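Local coordinates for protein adenylate isopentenyltransferase (Humulus lupulus, PDB 3A8T) that transfers a dimethylallyl group from dimethylallyl diphosphate to the N6 atom of AMP, ADP or ATP in the synthesis of the plant hormone cytokinin, at residues D72-Q75 and V76-G79; G108-P112 and A113-S117; K230-G233 and V234-D238; P90-G94 and V95-L99. One frame throughout, in Å; residues are numbered along the deposited sequence.

Contact 1: residues D72-Q75 and V76-G79; sequences DKMQ and VYKG. With ATP (adenosine-5'-triphosphate), chain B.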
loop_
_atom_site.group_PDB
_atom_site.type_symbol
_atom_site.label_atom_id
_atom_site.label_comp_id
_atom_site.label_asym_id
_atom_site.label_seq_id
_atom_site.Cartn_x
_atom_site.Cartn_y
_atom_site.Cartn_z
ATOM N N ASP A 72 -0.138 -4.280 -4.033
ATOM C CA ASP A 72 -0.095 -4.268 -2.570
ATOM C C ASP A 72 -0.894 -5.530 -2.139
ATOM O O ASP A 72 -2.050 -5.720 -2.490
ATOM C CB ASP A 72 -0.703 -2.968 -2.091
ATOM C CG ASP A 72 -0.831 -2.900 -0.609
ATOM O OD1 ASP A 72 -1.501 -3.774 -0.026
ATOM O OD2 ASP A 72 -0.271 -1.959 -0.020
ATOM N N LYS A 73 -0.253 -6.434 -1.428
ATOM C CA LYS A 73 -0.921 -7.675 -1.075
ATOM C C LYS A 73 -2.098 -7.630 -0.080
ATOM O O LYS A 73 -2.864 -8.588 -0.007
ATOM C CB LYS A 73 0.126 -8.735 -0.654
ATOM C CG LYS A 73 0.721 -8.570 0.722
ATOM C CD LYS A 73 1.676 -9.745 1.014
ATOM C CE LYS A 73 1.933 -9.900 2.523
ATOM N NZ LYS A 73 2.829 -11.003 2.867
ATOM N N MET A 74 -2.248 -6.536 0.672
ATOM C CA MET A 74 -3.391 -6.420 1.569
ATOM C C MET A 74 -4.562 -5.812 0.775
ATOM O O MET A 74 -5.727 -6.177 0.963
ATOM C CB MET A 74 -3.055 -5.537 2.788
ATOM C CG MET A 74 -2.169 -6.222 3.847
ATOM S SD MET A 74 -2.979 -7.785 4.458
ATOM C CE MET A 74 -1.951 -8.969 3.691
ATOM N N GLN A 75 -4.238 -4.898 -0.138
ATOM C CA GLN A 75 -5.220 -4.202 -0.939
ATOM C C GLN A 75 -5.942 -5.044 -1.964
ATOM O O GLN A 75 -6.864 -4.546 -2.614
ATOM C CB GLN A 75 -4.567 -2.999 -1.633
ATOM C CG GLN A 75 -4.206 -1.904 -0.659
ATOM C CD GLN A 75 -3.842 -0.608 -1.303
ATOM O OE1 GLN A 75 -3.925 -0.449 -2.505
ATOM N NE2 GLN A 75 -3.447 0.335 -0.505
ATOM N N VAL A 76 -5.532 -6.305 -2.105
ATOM C CA VAL A 76 -6.152 -7.156 -3.090
ATOM C C VAL A 76 -7.471 -7.647 -2.532
ATOM O O VAL A 76 -8.331 -8.030 -3.285
ATOM C CB VAL A 76 -5.265 -8.431 -3.501
ATOM C CG1 VAL A 76 -4.004 -7.994 -4.180
ATOM C CG2 VAL A 76 -4.895 -9.317 -2.265
ATOM N N TYR A 77 -7.635 -7.607 -1.217
ATOM C CA TYR A 77 -8.834 -8.122 -0.591
ATOM C C TYR A 77 -9.907 -7.094 -0.485
ATOM O O TYR A 77 -9.596 -5.941 -0.282
ATOM C CB TYR A 77 -8.528 -8.607 0.813
ATOM C CG TYR A 77 -7.447 -9.664 0.881
ATOM C CD1 TYR A 77 -7.669 -10.948 0.403
ATOM C CD2 TYR A 77 -6.188 -9.363 1.385
ATOM C CE1 TYR A 77 -6.659 -11.898 0.422
ATOM C CE2 TYR A 77 -5.173 -10.304 1.412
ATOM C CZ TYR A 77 -5.411 -11.561 0.931
ATOM O OH TYR A 77 -4.421 -12.485 0.935
ATOM N N LYS A 78 -11.171 -7.508 -0.630
ATOM C CA LYS A 78 -12.310 -6.602 -0.475
ATOM C C LYS A 78 -12.354 -6.393 1.035
ATOM O O LYS A 78 -12.192 -7.344 1.805
ATOM C CB LYS A 78 -13.616 -7.273 -0.910
ATOM C CG LYS A 78 -13.508 -8.145 -2.163
ATOM C CD LYS A 78 -14.722 -9.035 -2.322
ATOM C CE LYS A 78 -14.946 -9.854 -1.026
ATOM N NZ LYS A 78 -16.375 -10.301 -0.704
ATOM N N GLY A 79 -12.564 -5.181 1.496
ATOM C CA GLY A 79 -12.616 -5.016 2.939
ATOM C C GLY A 79 -11.568 -4.064 3.489
ATOM O O GLY A 79 -10.524 -3.822 2.831
HETATM P PG ATP B . 6.554 -10.079 3.479
HETATM O O1G ATP B . 6.578 -11.180 2.466
HETATM O O2G ATP B . 5.403 -10.446 4.573
HETATM O O3G ATP B . 7.972 -9.982 4.244
HETATM P PB ATP B . 5.871 -8.586 1.267
HETATM O O1B ATP B . 6.992 -8.360 0.406
HETATM O O2B ATP B . 5.244 -9.958 0.900
HETATM O O3B ATP B . 6.303 -8.575 2.805
HETATM P PA ATP B . 4.593 -6.178 1.991
HETATM O O1A ATP B . 5.841 -5.610 2.479
HETATM O O2A ATP B . 3.839 -4.998 1.169
HETATM O O3A ATP B . 4.762 -7.443 0.944
HETATM O "O5'" ATP B . 3.558 -6.539 3.191
HETATM C "C5'" ATP B . 4.167 -7.143 4.298
HETATM C "C4'" ATP B . 3.244 -6.915 5.479
HETATM O "O4'" ATP B . 3.078 -5.504 5.667
HETATM C "C3'" ATP B . 1.804 -7.451 5.289
HETATM O "O3'" ATP B . 1.715 -8.819 5.682
HETATM C "C2'" ATP B . 0.981 -6.502 6.177
HETATM O "O2'" ATP B . 0.975 -6.953 7.487
HETATM C "C1'" ATP B . 1.693 -5.172 6.080
HETATM N N9 ATP B . 1.037 -4.298 5.069
HETATM C C8 ATP B . 1.417 -4.134 3.738
HETATM N N7 ATP B . 0.557 -3.367 3.100
HETATM C C5 ATP B . -0.426 -2.983 3.963
HETATM C C6 ATP B . -1.630 -2.176 3.891
HETATM N N6 ATP B . -2.042 -1.569 2.731
HETATM N N1 ATP B . -2.363 -2.030 5.015
HETATM C C2 ATP B . -2.004 -2.600 6.158
HETATM N N3 ATP B . -0.909 -3.355 6.277
HETATM C C4 ATP B . -0.108 -3.578 5.247
#
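A type I beta turn from Met74 to Tyr77, at the edge of the ATP pocket, is closed by Tyr77 N, which donates to Met74 O (3.2 Å, 166°). The Tyr77 ring lies against the carbonyls of Lys73 and Met74, with CE2 3.2 Å from Lys73 O and, more loosely, 4.2 Å from the Met74 methyl CE. Val76 CG2 covers one face of that ring over its centre. Tyr77 OH is hydrogen-bonded to Leu110 N. Ahead of the turn, Asp72 forms an Asx turn after strand 66-70. Met74 N donates to Asp72 OD1 at 2.9 Å. Gln75 N donates to Asp72 OD1 at 3.0 Å, from the opposite face of the carboxylate, and the pair fix its rotation. OD2 is thereby presented to ATP N6, the nitrogen that is prenylated, and Asp72 OD2 receives an almost straight N-H bond from it (3.3 Å, 179°). Lys73 has CG between its backbone N and carbonyl carbon (chi1 76°), and from there an extended chain carries Lys73 NZ to ATP O2G (3.1 Å), with a weak second bond to O2B. Between these two polar grips, Met74 CG sits over the adenine face, 3.6 Å from ATP C4. Gln75 NE2 hydrogen-bonds to Thr84 O.

Contact 2: residues G108-P112 and A113-S117; sequences GELTP and ADFRS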
loop_
_atom_site.group_PDB
_atom_site.type_symbol
_atom_site.label_atom_id
_atom_site.label_comp_id
_atom_site.label_asym_id
_atom_site.label_seq_id
_atom_site.Cartn_x
_atom_site.Cartn_y
_atom_site.Cartn_z
ATOM N N GLY A 108 -9.141 -17.293 2.010
ATOM C CA GLY A 108 -7.737 -17.465 2.367
ATOM C C GLY A 108 -6.750 -16.483 1.730
ATOM O O GLY A 108 -7.105 -15.479 1.121
ATOM N N GLU A 109 -5.478 -16.794 1.843
ATOM C CA GLU A 109 -4.496 -15.903 1.302
ATOM C C GLU A 109 -4.354 -15.984 -0.228
ATOM O O GLU A 109 -4.477 -17.039 -0.827
ATOM C CB GLU A 109 -3.159 -16.175 1.992
ATOM C CG GLU A 109 -2.262 -14.955 2.025
ATOM C CD GLU A 109 -1.148 -15.030 3.080
ATOM O OE1 GLU A 109 -1.435 -14.979 4.308
ATOM O OE2 GLU A 109 0.035 -15.139 2.654
ATOM N N LEU A 110 -4.133 -14.834 -0.847
ATOM C CA LEU A 110 -3.895 -14.785 -2.279
ATOM C C LEU A 110 -2.415 -14.973 -2.313
ATOM O O LEU A 110 -1.690 -14.054 -1.995
ATOM C CB LEU A 110 -4.171 -13.407 -2.883
ATOM C CG LEU A 110 -3.919 -13.501 -4.402
ATOM C CD1 LEU A 110 -5.058 -14.347 -4.991
ATOM C CD2 LEU A 110 -3.843 -12.141 -5.099
ATOM N N THR A 111 -1.955 -16.155 -2.684
ATOM C CA THR A 111 -0.521 -16.392 -2.722
ATOM C C THR A 111 0.144 -15.626 -3.848
ATOM O O THR A 111 -0.505 -15.176 -4.763
ATOM C CB THR A 111 -0.209 -17.842 -2.982
ATOM O OG1 THR A 111 -0.549 -18.136 -4.363
ATOM C CG2 THR A 111 -0.979 -18.769 -1.971
ATOM N N PRO A 112 1.468 -15.476 -3.778
ATOM C CA PRO A 112 2.266 -14.773 -4.786
ATOM C C PRO A 112 2.143 -15.460 -6.147
ATOM O O PRO A 112 2.265 -14.823 -7.208
ATOM C CB PRO A 112 3.664 -14.858 -4.221
ATOM C CG PRO A 112 3.388 -14.891 -2.744
ATOM C CD PRO A 112 2.293 -15.830 -2.619
ATOM N N ALA A 113 1.890 -16.764 -6.108
ATOM C CA ALA A 113 1.704 -17.518 -7.349
ATOM C C ALA A 113 0.313 -17.211 -7.925
ATOM O O ALA A 113 0.158 -17.120 -9.125
ATOM C CB ALA A 113 1.861 -18.986 -7.079
ATOM N N ASP A 114 -0.686 -17.060 -7.052
ATOM C CA ASP A 114 -2.039 -16.713 -7.465
ATOM C C ASP A 114 -1.951 -15.347 -8.136
ATOM O O ASP A 114 -2.571 -15.103 -9.197
ATOM C CB ASP A 114 -2.975 -16.578 -6.257
ATOM C CG ASP A 114 -3.119 -17.877 -5.459
ATOM O OD1 ASP A 114 -3.103 -18.929 -6.120
ATOM O OD2 ASP A 114 -3.276 -17.842 -4.196
ATOM N N PHE A 115 -1.182 -14.460 -7.511
ATOM C CA PHE A 115 -1.008 -13.114 -8.016
ATOM C C PHE A 115 -0.371 -13.051 -9.413
ATOM O O PHE A 115 -0.832 -12.316 -10.287
ATOM C CB PHE A 115 -0.153 -12.292 -7.054
ATOM C CG PHE A 115 0.003 -10.863 -7.483
ATOM C CD1 PHE A 115 -1.093 -10.001 -7.452
ATOM C CD2 PHE A 115 1.201 -10.412 -7.996
ATOM C CE1 PHE A 115 -0.991 -8.714 -7.935
ATOM C CE2 PHE A 115 1.330 -9.153 -8.482
ATOM C CZ PHE A 115 0.239 -8.278 -8.466
ATOM N N ARG A 116 0.717 -13.785 -9.585
ATOM C CA ARG A 116 1.415 -13.861 -10.867
ATOM C C ARG A 116 0.416 -14.235 -11.962
ATOM O O ARG A 116 0.390 -13.634 -13.039
ATOM C CB ARG A 116 2.545 -14.903 -10.785
ATOM C CG ARG A 116 3.143 -15.328 -12.105
ATOM C CD ARG A 116 4.256 -16.360 -11.906
ATOM N NE ARG A 116 4.960 -16.612 -13.172
ATOM C CZ ARG A 116 5.942 -15.859 -13.692
ATOM N NH1 ARG A 116 6.400 -14.771 -13.060
ATOM N NH2 ARG A 116 6.428 -16.168 -14.885
ATOM N N SER A 117 -0.429 -15.205 -11.664
ATOM C CA SER A 117 -1.409 -15.644 -12.627
ATOM C C SER A 117 -2.463 -14.555 -12.961
ATOM O O SER A 117 -2.658 -14.170 -14.137
ATOM C CB SER A 117 -2.064 -16.889 -12.093
ATOM O OG SER A 117 -3.308 -17.058 -12.693
#
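Thr111 and Asp114 meet in a capping box, a local contact at the surface where the loop after strand 97-98 turns into helix 112-128. Thr111 is the N-cap. Its backbone N donates to Asp114 OD2 (2.6 Å, 147°), reaching the oxygen on its anti side and about a third of a right angle out of the carboxylate plane. In return Thr111 OG1 accepts from Asp114 N at 2.9 Å, although the hydroxyl is modelled too tightly against the carboxylate for its exact place to be trusted. As modelled, OG1 lies between the backbone N and the carbonyl carbon of its own residue (chi1 71°), which turns it to the first turn of the helix. The box satisfies an amide on each side of the helix start, and the negative carboxylate beside the helix N-terminus would probably be favoured by the helix dipole.

Leu110 packs against the box: CD1 lies 3.3 Å from Asp114 CB as the two side chains run past one another in opposite directions. Its other methyl, Leu110 CD2, lies near the plane of the Phe115 ring, at its edge, and 4.2 Å from Phe115 CB. Phe115 then carries the contact inward, stacking on Phe142 of helix 140-147, against which Leu110 and Pro112 also pack. Arg116 turns its guanidinium to the carbonyls of Ala145 and Val148. The regular helix bonds begin with Phe115 N to Thr111 O at 2.9 Å, followed by Arg116 N to Pro112 O at 3.0 Å.

Contact 3: residues K230-G233 and V234-D238; sequences KAIG and VPEFD. With ATP (adenosine-5'-triphosphate), chain B.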
loop_
_atom_site.group_PDB
_atom_site.type_symbol
_atom_site.label_atom_id
_atom_site.label_comp_id
_atom_site.label_asym_id
_atom_site.label_seq_id
_atom_site.Cartn_x
_atom_site.Cartn_y
_atom_site.Cartn_z
ATOM N N LYS A 230 -3.634 -9.962 8.370
ATOM C CA LYS A 230 -2.258 -9.520 8.580
ATOM C C LYS A 230 -2.106 -7.977 8.541
ATOM O O LYS A 230 -1.116 -7.468 9.038
ATOM C CB LYS A 230 -1.327 -10.047 7.489
ATOM C CG LYS A 230 -1.193 -11.545 7.445
ATOM C CD LYS A 230 -0.271 -11.931 6.309
ATOM C CE LYS A 230 1.124 -12.135 6.829
ATOM N NZ LYS A 230 2.080 -12.301 5.696
ATOM N N ALA A 231 -3.062 -7.264 7.940
ATOM C CA ALA A 231 -3.040 -5.808 7.773
ATOM C C ALA A 231 -2.643 -5.066 9.019
ATOM O O ALA A 231 -3.141 -5.397 10.082
ATOM C CB ALA A 231 -4.413 -5.347 7.307
ATOM N N ILE A 232 -1.746 -4.073 8.926
ATOM C CA ILE A 232 -1.364 -3.349 10.154
ATOM C C ILE A 232 -2.643 -2.675 10.683
ATOM O O ILE A 232 -3.397 -2.061 9.919
ATOM C CB ILE A 232 -0.281 -2.232 9.947
ATOM C CG1 ILE A 232 1.006 -2.782 9.351
ATOM C CG2 ILE A 232 0.072 -1.634 11.272
ATOM C CD1 ILE A 232 1.588 -3.808 10.113
ATOM N N GLY A 233 -2.890 -2.822 11.987
ATOM C CA GLY A 233 -4.095 -2.270 12.586
ATOM C C GLY A 233 -4.977 -3.372 13.115
ATOM O O GLY A 233 -5.574 -3.284 14.207
ATOM N N VAL A 234 -5.032 -4.476 12.387
ATOM C CA VAL A 234 -5.902 -5.516 12.893
ATOM C C VAL A 234 -5.431 -6.199 14.169
ATOM O O VAL A 234 -6.181 -6.347 15.092
ATOM C CB VAL A 234 -6.140 -6.609 11.878
ATOM C CG1 VAL A 234 -7.117 -7.570 12.452
ATOM C CG2 VAL A 234 -6.626 -6.024 10.553
ATOM N N PRO A 235 -4.181 -6.672 14.192
ATOM C CA PRO A 235 -3.639 -7.357 15.391
ATOM C C PRO A 235 -3.567 -6.416 16.592
ATOM O O PRO A 235 -3.874 -6.834 17.713
ATOM C CB PRO A 235 -2.235 -7.831 14.958
ATOM C CG PRO A 235 -2.133 -7.495 13.401
ATOM C CD PRO A 235 -3.131 -6.371 13.193
ATOM N N GLU A 236 -3.232 -5.141 16.321
ATOM C CA GLU A 236 -3.087 -4.102 17.352
ATOM C C GLU A 236 -4.418 -3.852 18.038
ATOM O O GLU A 236 -4.496 -3.878 19.278
ATOM C CB GLU A 236 -2.520 -2.785 16.780
ATOM C CG GLU A 236 -1.151 -2.882 16.159
ATOM C CD GLU A 236 -1.159 -3.400 14.710
ATOM O OE1 GLU A 236 -2.170 -3.984 14.213
ATOM O OE2 GLU A 236 -0.128 -3.207 14.042
ATOM N N PHE A 237 -5.468 -3.630 17.257
ATOM C CA PHE A 237 -6.744 -3.426 17.911
ATOM C C PHE A 237 -7.346 -4.660 18.501
ATOM O O PHE A 237 -8.115 -4.550 19.438
ATOM C CB PHE A 237 -7.726 -2.646 17.024
ATOM C CG PHE A 237 -7.626 -1.147 17.260
ATOM C CD1 PHE A 237 -8.005 -0.601 18.513
ATOM C CD2 PHE A 237 -6.992 -0.293 16.323
ATOM C CE1 PHE A 237 -7.741 0.751 18.823
ATOM C CE2 PHE A 237 -6.732 1.045 16.628
ATOM C CZ PHE A 237 -7.101 1.570 17.877
ATOM N N ASP A 238 -7.013 -5.840 17.977
ATOM C CA ASP A 238 -7.528 -7.095 18.579
ATOM C C ASP A 238 -7.052 -7.147 20.051
ATOM O O ASP A 238 -7.777 -7.577 20.963
ATOM C CB ASP A 238 -7.033 -8.348 17.830
ATOM C CG ASP A 238 -7.756 -8.566 16.494
ATOM O OD1 ASP A 238 -8.799 -7.905 16.254
ATOM O OD2 ASP A 238 -7.296 -9.396 15.672
HETATM P PG ATP B . 6.554 -10.079 3.479
HETATM O O1G ATP B . 6.578 -11.180 2.466
HETATM O O2G ATP B . 5.403 -10.446 4.573
HETATM O O3G ATP B . 7.972 -9.982 4.244
HETATM P PB ATP B . 5.871 -8.586 1.267
HETATM O O1B ATP B . 6.992 -8.360 0.406
HETATM O O2B ATP B . 5.244 -9.958 0.900
HETATM O O3B ATP B . 6.303 -8.575 2.805
HETATM P PA ATP B . 4.593 -6.178 1.991
HETATM O O1A ATP B . 5.841 -5.610 2.479
HETATM O O2A ATP B . 3.839 -4.998 1.169
HETATM O O3A ATP B . 4.762 -7.443 0.944
HETATM O "O5'" ATP B . 3.558 -6.539 3.191
HETATM C "C5'" ATP B . 4.167 -7.143 4.298
HETATM C "C4'" ATP B . 3.244 -6.915 5.479
HETATM O "O4'" ATP B . 3.078 -5.504 5.667
HETATM C "C3'" ATP B . 1.804 -7.451 5.289
HETATM O "O3'" ATP B . 1.715 -8.819 5.682
HETATM C "C2'" ATP B . 0.981 -6.502 6.177
HETATM O "O2'" ATP B . 0.975 -6.953 7.487
HETATM C "C1'" ATP B . 1.693 -5.172 6.080
HETATM N N9 ATP B . 1.037 -4.298 5.069
HETATM C C8 ATP B . 1.417 -4.134 3.738
HETATM N N7 ATP B . 0.557 -3.367 3.100
HETATM C C5 ATP B . -0.426 -2.983 3.963
HETATM C C6 ATP B . -1.630 -2.176 3.891
HETATM N N6 ATP B . -2.042 -1.569 2.731
HETATM N N1 ATP B . -2.363 -2.030 5.015
HETATM C C2 ATP B . -2.004 -2.600 6.158
HETATM N N3 ATP B . -0.909 -3.355 6.277
HETATM C C4 ATP B . -0.108 -3.578 5.247
#
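Glu236 reaches back across the start of its own helix and takes the amide of the N-cap residue: Gly233 N donates to Glu236 OE1 at 2.6 Å, bent to 138° and from above the carboxylate plane. This is the bond that the third helix residue supplies in a capping box; Gly233, having no side chain, cannot return one. The chain gets there by folding at chi2 (82°), which swings the carboxylate over Gly233 and sets Glu236 OE2 3.2 Å from Ile232 CG2. Asn274 ND2 holds OE2, so both oxygens are engaged. A leucine in place of Glu236 would probably leave the Gly233 amide and Asn274 without their acceptor and hold the Gly233 backbone less firmly. Segment 230-233 is part of the ATP site: Ile232 N donates to the adenine at ATP N3 (2.9 Å, 170°), while the ribose hydroxyl ATP O2' donates to Lys230 O at 2.7 Å. Behind it, Val234 N closes on Ala231 O (3.1 Å) and Val234 CG2 touches Ala231 CB at 4.0 Å. Phe237 N bonds to Gly233 O at 3.1 Å. The Phe237 ring meets Leu207 and, edge-to-face, Phe204 from helix 203-210, and Ala267 and Ile271 from helix 257-289, so that Phe237 ties helix 234-243 to both.

Contact 4: residues P90-G94 and V95-L99; sequences PDRGG and VPHHL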
loop_
_atom_site.group_PDB
_atom_site.type_symbol
_atom_site.label_atom_id
_atom_site.label_comp_id
_atom_site.label_asym_id
_atom_site.label_seq_id
_atom_site.Cartn_x
_atom_site.Cartn_y
_atom_site.Cartn_z
ATOM N N PRO A 90 -13.332 8.087 -5.931
ATOM C CA PRO A 90 -13.382 9.427 -6.534
ATOM C C PRO A 90 -12.000 9.879 -6.967
ATOM O O PRO A 90 -11.828 10.515 -7.993
ATOM C CB PRO A 90 -13.938 10.286 -5.397
ATOM C CG PRO A 90 -14.887 9.340 -4.726
ATOM C CD PRO A 90 -14.142 8.024 -4.705
ATOM N N ASP A 91 -10.998 9.517 -6.184
ATOM C CA ASP A 91 -9.622 9.872 -6.504
ATOM C C ASP A 91 -8.913 9.044 -7.554
ATOM O O ASP A 91 -7.768 9.302 -7.810
ATOM C CB ASP A 91 -8.761 9.893 -5.240
ATOM C CG ASP A 91 -9.172 10.996 -4.281
ATOM O OD1 ASP A 91 -9.812 12.016 -4.705
ATOM O OD2 ASP A 91 -8.850 10.861 -3.080
ATOM N N ARG A 92 -9.546 8.030 -8.131
ATOM C CA ARG A 92 -8.907 7.265 -9.187
ATOM C C ARG A 92 -9.091 7.933 -10.551
ATOM O O ARG A 92 -8.548 7.473 -11.552
ATOM C CB ARG A 92 -9.426 5.836 -9.219
ATOM C CG ARG A 92 -9.296 5.154 -7.903
ATOM C CD ARG A 92 -9.709 3.671 -7.951
ATOM N NE ARG A 92 -9.740 3.200 -6.567
ATOM C CZ ARG A 92 -10.355 2.119 -6.099
ATOM N NH1 ARG A 92 -11.028 1.289 -6.896
ATOM N NH2 ARG A 92 -10.337 1.932 -4.795
ATOM N N GLY A 93 -9.869 9.022 -10.590
ATOM C CA GLY A 93 -10.053 9.793 -11.818
ATOM C C GLY A 93 -10.619 9.042 -13.001
ATOM O O GLY A 93 -10.420 9.401 -14.137
ATOM N N GLY A 94 -11.333 7.981 -12.721
ATOM C CA GLY A 94 -11.926 7.239 -13.794
ATOM C C GLY A 94 -10.920 6.271 -14.316
ATOM O O GLY A 94 -11.170 5.609 -15.309
ATOM N N VAL A 95 -9.764 6.175 -13.683
ATOM C CA VAL A 95 -8.795 5.184 -14.200
ATOM C C VAL A 95 -9.220 3.759 -13.864
ATOM O O VAL A 95 -9.685 3.496 -12.768
ATOM C CB VAL A 95 -7.400 5.431 -13.623
ATOM C CG1 VAL A 95 -6.437 4.373 -14.056
ATOM C CG2 VAL A 95 -6.944 6.798 -14.052
ATOM N N PRO A 96 -9.073 2.816 -14.803
ATOM C CA PRO A 96 -9.483 1.426 -14.460
ATOM C C PRO A 96 -8.473 0.708 -13.551
ATOM O O PRO A 96 -7.293 0.741 -13.799
ATOM C CB PRO A 96 -9.603 0.756 -15.826
ATOM C CG PRO A 96 -9.810 1.990 -16.808
ATOM C CD PRO A 96 -8.809 2.939 -16.247
ATOM N N HIS A 97 -8.921 0.101 -12.472
ATOM C CA HIS A 97 -7.989 -0.600 -11.585
ATOM C C HIS A 97 -8.272 -2.075 -11.562
ATOM O O HIS A 97 -9.424 -2.470 -11.683
ATOM C CB HIS A 97 -8.056 -0.080 -10.123
ATOM C CG HIS A 97 -7.531 1.305 -9.965
ATOM N ND1 HIS A 97 -6.525 1.627 -9.080
ATOM C CD2 HIS A 97 -7.816 2.445 -10.638
ATOM C CE1 HIS A 97 -6.214 2.905 -9.216
ATOM N NE2 HIS A 97 -6.979 3.422 -10.155
ATOM N N HIS A 98 -7.215 -2.873 -11.388
ATOM C CA HIS A 98 -7.294 -4.323 -11.313
ATOM C C HIS A 98 -6.594 -4.863 -10.057
ATOM O O HIS A 98 -5.665 -4.267 -9.550
ATOM C CB HIS A 98 -6.651 -4.911 -12.554
ATOM C CG HIS A 98 -7.119 -4.267 -13.819
ATOM N ND1 HIS A 98 -8.194 -4.738 -14.546
ATOM C CD2 HIS A 98 -6.673 -3.171 -14.475
ATOM C CE1 HIS A 98 -8.386 -3.963 -15.595
ATOM N NE2 HIS A 98 -7.475 -3.005 -15.576
ATOM N N LEU A 99 -7.058 -6.004 -9.570
ATOM C CA LEU A 99 -6.480 -6.637 -8.409
ATOM C C LEU A 99 -6.593 -5.707 -7.213
ATOM O O LEU A 99 -5.741 -5.693 -6.320
ATOM C CB LEU A 99 -5.021 -6.996 -8.682
ATOM C CG LEU A 99 -4.585 -8.101 -9.658
ATOM C CD1 LEU A 99 -3.952 -9.170 -8.874
ATOM C CD2 LEU A 99 -5.724 -8.655 -10.470
#
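Arg92 leans over the imidazole of His97 across a tight type I' beta turn that leads into strand 97-98, the edge strand of the parallel sheet. Its CB points at the far arm of the turn and comes up to the rim of the ring. CG, placed anti to the carbonyl carbon (chi1 -55°), stands above the ring level toward one side, between CB at the rim and CD. From there the chain runs extended, bringing CD over the middle of one ring face, 3.5 Å from the centroid of the His97 ring and only 13° off its normal, a CH-pi contact. Beyond CD the chain climbs away from the face, NE still above the ring, with the guanidinium turned 39° to the imidazole plane. The turn beneath is closed by Val95 N donating to Arg92 O at 2.8 Å, and the same carbonyl lies against the Val95 side chain, with CG2 3.0 Å from Arg92 O. Gly93 and Gly94 occupy the two central positions, both with the positive phi that this turn type needs.

Val95 O lies in the plane of the His97 ring, at its edge, while the His97 side chain also packs on Val68 of strand 66-70 and Ile58 of helix 53-61. A serine in place of His97 would probably strip the Arg92 methylenes of their flat support and open a gap against Val68 and Ile58. Arg92 CD, next to the guanidinium, is probably somewhat polarised, which would suit its hydrogens to the pi face, while the guanidinium NH2 hydrogen-bonds to Ile87 O.

How the contacts relate
Contacts 1 and 3 are buried and both grip ATP, contact 1 at N6 and the phosphates, contact 3 at N3 and the ribose. They meet where Lys73 and Lys230 gather near the phosphates and Met74 packs on Ala231. Contacts 2 and 4 lie at the surface and touch no nucleotide; Phe115 and Leu99 join them where helix 112-128 packs beside strand 97-98. Contact 1 also reaches contact 4, where Val76 packs on Leu99. Carboxylates accept backbone amides in contacts 1, 2 and 3, at an Asx turn and two helix starts, whereas contact 4 relies on a type I' turn and CH-pi packing. Contacts 3 and 4 stay about 14 Å apart at their nearest atoms.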